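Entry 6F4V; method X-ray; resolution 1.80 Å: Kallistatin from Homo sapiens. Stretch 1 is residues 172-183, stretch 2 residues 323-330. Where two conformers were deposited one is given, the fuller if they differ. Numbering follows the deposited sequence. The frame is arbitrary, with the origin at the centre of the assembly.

Stretch 1, residues 172-183: LWEKPFISSRTT
Stretch 2, residues 323-330: DVDEAGTE

Stretch 2 is a hairpin. Strand 323-324 runs into a turn at D325-A327, and strand 328-330 returns. D323 and E330 pair through N to O bonds of 2.8 Å each way, and D325 N bonds G328 O at 3.0 Å. E326 (-70/-26) and A327 (-93/-29) have helix-like torsions; G328 is extended at 173/-153.

Stretch 1 passes the turn as two extended segments, L172-W173 and P176-F177, joined by a bend at E174. L172 is at -79/144, W173 at -64/139 and E174 at -60/-36. Residues 179-181 form a 3-10 segment, with R181 N to I178 O at 3.0 Å.

L172 and G328 form an antiparallel, non-hydrogen-bonded bridge, CA to CA 4.2 Å. Two backbone bonds fix the register: W173 N to A327 O and F177 N to E326 O, both 2.9 Å and 162°. A water also donates to A327 O, 2.7 Å from its oxygen.

W173 has chi1 -60° (m) and chi2 123°. Its CA-to-CB bond points sideways, but the indole reaches the turn. W173 NE1 donates to D325 O at 2.9 Å and 164°. G328 CA lies over one ring face, 3.5 Å from the centroid of the W173 five-membered ring. An ideal CB on G328 would sit 3.0 Å from L172 CA, a clash, so glycine suits this close approach. At the ring edge, W173 CZ2 meets V324 CG1 at 4.1 Å.

D325 (chi1 68°, p) braces the turn from within: its OD1 accepts from A327 N and G328 N, each at 3.0 Å.

E326 is the most covered residue of the contact. Its chi1 is -66° (m), chi2 91° between wells, and chi3 -17°. Its OE2 accepts from T182 OG1 at 2.6 Å; T182 is m (-58°). The CA-to-CB bond of F177, also m (-59°), points toward stretch 2; its CB is 3.8 Å from E326 CB.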

# COMPACT_ATOMS: atom_id res chain seq x y z
N LEU A 172 15.31 8.96 -1.19
CA LEU A 172 15.71 10.35 -1.03
C LEU A 172 14.92 11.29 -1.95
O LEU A 172 14.66 10.95 -3.11
CB LEU A 172 17.19 10.49 -1.39
CG LEU A 172 18.21 9.81 -0.48
CD1 LEU A 172 19.55 9.79 -1.21
CD2 LEU A 172 18.31 10.50 0.86
N TRP A 173 14.61 12.49 -1.46
CA TRP A 173 14.04 13.54 -2.31
C TRP A 173 15.04 13.94 -3.39
O TRP A 173 16.22 14.09 -3.08
CB TRP A 173 13.74 14.81 -1.51
CG TRP A 173 12.80 14.68 -0.40
CD1 TRP A 173 13.03 14.99 0.89
CD2 TRP A 173 11.44 14.25 -0.48
NE1 TRP A 173 11.89 14.79 1.63
CE2 TRP A 173 10.90 14.31 0.81
CE3 TRP A 173 10.61 13.83 -1.54
CZ2 TRP A 173 9.56 13.96 1.09
CZ3 TRP A 173 9.28 13.49 -1.26
CH2 TRP A 173 8.79 13.55 0.04
N GLU A 174 14.60 14.17 -4.63
CA GLU A 174 15.46 14.92 -5.56
C GLU A 174 15.76 16.33 -5.01
O GLU A 174 16.85 16.85 -5.21
CB GLU A 174 14.85 15.07 -6.95
CG GLU A 174 14.90 13.79 -7.77
CD GLU A 174 16.24 13.51 -8.41
OE1 GLU A 174 16.31 12.56 -9.23
OE2 GLU A 174 17.24 14.19 -8.09
N LYS A 175 14.76 16.93 -4.35
CA LYS A 175 14.84 18.31 -3.84
C LYS A 175 14.60 18.32 -2.31
O LYS A 175 13.47 18.58 -1.84
CB LYS A 175 13.82 19.18 -4.57
CG LYS A 175 14.09 19.37 -6.06
CD LYS A 175 12.83 19.77 -6.80
CE LYS A 175 13.00 19.68 -8.32
NZ LYS A 175 13.65 20.89 -8.83
N PRO A 176 15.63 18.00 -1.54
CA PRO A 176 15.45 17.89 -0.10
C PRO A 176 15.34 19.23 0.61
O PRO A 176 15.60 20.30 0.02
CB PRO A 176 16.72 17.17 0.37
CG PRO A 176 17.77 17.52 -0.64
CD PRO A 176 17.02 17.70 -1.95
N PHE A 177 14.92 19.14 1.87
CA PHE A 177 14.76 20.28 2.75
C PHE A 177 16.03 20.40 3.61
O PHE A 177 16.74 19.41 3.83
CB PHE A 177 13.55 20.10 3.67
CG PHE A 177 12.24 19.91 2.95
CD1 PHE A 177 11.89 18.67 2.41
CD2 PHE A 177 11.34 20.96 2.82
CE1 PHE A 177 10.68 18.50 1.75
CE2 PHE A 177 10.14 20.79 2.16
CZ PHE A 177 9.81 19.56 1.63
N ILE A 178 16.29 21.62 4.07
CA ILE A 178 17.43 21.90 4.97
C ILE A 178 16.86 21.86 6.38
O ILE A 178 15.96 22.63 6.73
CB ILE A 178 18.10 23.26 4.58
CG1 ILE A 178 18.72 23.16 3.18
CG2 ILE A 178 19.19 23.66 5.57
CD1 ILE A 178 18.79 24.48 2.43
N SER A 179 17.34 20.92 7.18
CA SER A 179 16.73 20.63 8.47
C SER A 179 16.83 21.77 9.49
O SER A 179 15.96 21.90 10.34
CB SER A 179 17.27 19.33 9.05
OG SER A 179 18.59 19.49 9.50
N SER A 180 17.84 22.63 9.37
CA SER A 180 17.93 23.85 10.22
C SER A 180 16.73 24.80 10.03
O SER A 180 16.44 25.61 10.89
CB SER A 180 19.26 24.60 9.96
OG SER A 180 19.28 25.19 8.67
N ARG A 181 16.02 24.68 8.91
CA ARG A 181 14.82 25.51 8.65
C ARG A 181 13.51 24.91 9.18
O ARG A 181 12.49 25.57 9.14
CB ARG A 181 14.69 25.77 7.16
CG ARG A 181 15.92 26.41 6.54
CD ARG A 181 15.66 26.86 5.11
NE ARG A 181 14.83 28.06 5.05
CZ ARG A 181 14.44 28.64 3.92
NH1 ARG A 181 14.79 28.13 2.74
NH2 ARG A 181 13.70 29.74 3.96
N THR A 182 13.53 23.66 9.65
CA THR A 182 12.35 23.05 10.21
C THR A 182 12.05 23.65 11.58
O THR A 182 12.95 23.73 12.43
CB THR A 182 12.53 21.52 10.31
OG1 THR A 182 12.79 21.01 8.98
CG2 THR A 182 11.32 20.86 10.92
N THR A 183 10.81 24.09 11.78
CA THR A 183 10.37 24.68 13.05
C THR A 183 8.93 24.30 13.30
O THR A 183 8.17 24.10 12.33
CB THR A 183 10.47 26.25 13.07
OG1 THR A 183 9.65 26.82 12.04
CG2 THR A 183 11.86 26.73 12.87
N ASP A 323 6.86 7.71 7.01
CA ASP A 323 7.78 8.62 7.70
C ASP A 323 8.36 9.59 6.67
O ASP A 323 9.10 9.17 5.77
CB ASP A 323 8.90 7.82 8.40
CG ASP A 323 9.76 8.67 9.31
OD1 ASP A 323 9.81 9.90 9.15
OD2 ASP A 323 10.44 8.11 10.19
N VAL A 324 8.03 10.87 6.82
CA VAL A 324 8.47 11.92 5.94
C VAL A 324 9.37 12.87 6.72
O VAL A 324 8.99 13.37 7.80
CB VAL A 324 7.24 12.67 5.35
CG1 VAL A 324 7.64 13.98 4.69
CG2 VAL A 324 6.50 11.73 4.36
N ASP A 325 10.56 13.11 6.19
CA ASP A 325 11.46 14.09 6.80
C ASP A 325 12.21 14.87 5.71
O ASP A 325 11.86 14.84 4.53
CB ASP A 325 12.40 13.41 7.79
CG ASP A 325 13.40 12.48 7.11
OD1 ASP A 325 13.61 12.52 5.87
OD2 ASP A 325 13.98 11.67 7.84
N GLU A 326 13.25 15.59 6.12
CA GLU A 326 13.91 16.53 5.25
C GLU A 326 14.69 15.86 4.15
O GLU A 326 14.89 16.47 3.12
CB GLU A 326 14.87 17.44 6.06
CG GLU A 326 14.16 18.36 7.03
CD GLU A 326 13.98 17.79 8.41
OE1 GLU A 326 14.10 16.57 8.59
OE2 GLU A 326 13.72 18.58 9.34
N ALA A 327 15.14 14.64 4.36
CA ALA A 327 15.98 13.93 3.41
C ALA A 327 15.17 13.05 2.42
O ALA A 327 15.61 12.81 1.29
CB ALA A 327 16.96 13.04 4.16
N GLY A 328 14.02 12.56 2.86
CA GLY A 328 13.18 11.74 2.01
C GLY A 328 12.00 11.13 2.71
O GLY A 328 11.49 11.64 3.72
N THR A 329 11.56 10.00 2.19
CA THR A 329 10.42 9.25 2.71
C THR A 329 10.81 7.81 2.98
O THR A 329 11.51 7.21 2.18
CB THR A 329 9.27 9.24 1.65
OG1 THR A 329 8.84 10.58 1.43
CG2 THR A 329 8.08 8.40 2.07
N GLU A 330 10.32 7.27 4.10
CA GLU A 330 10.37 5.86 4.38
C GLU A 330 8.93 5.37 4.54
O GLU A 330 8.13 5.97 5.26
CB GLU A 330 11.14 5.57 5.66
CG GLU A 330 11.30 4.08 5.97
CD GLU A 330 11.86 3.85 7.37
OE1 GLU A 330 11.40 4.54 8.29
OE2 GLU A 330 12.73 2.99 7.53
O HOH W 1 17.63 13.96 -0.01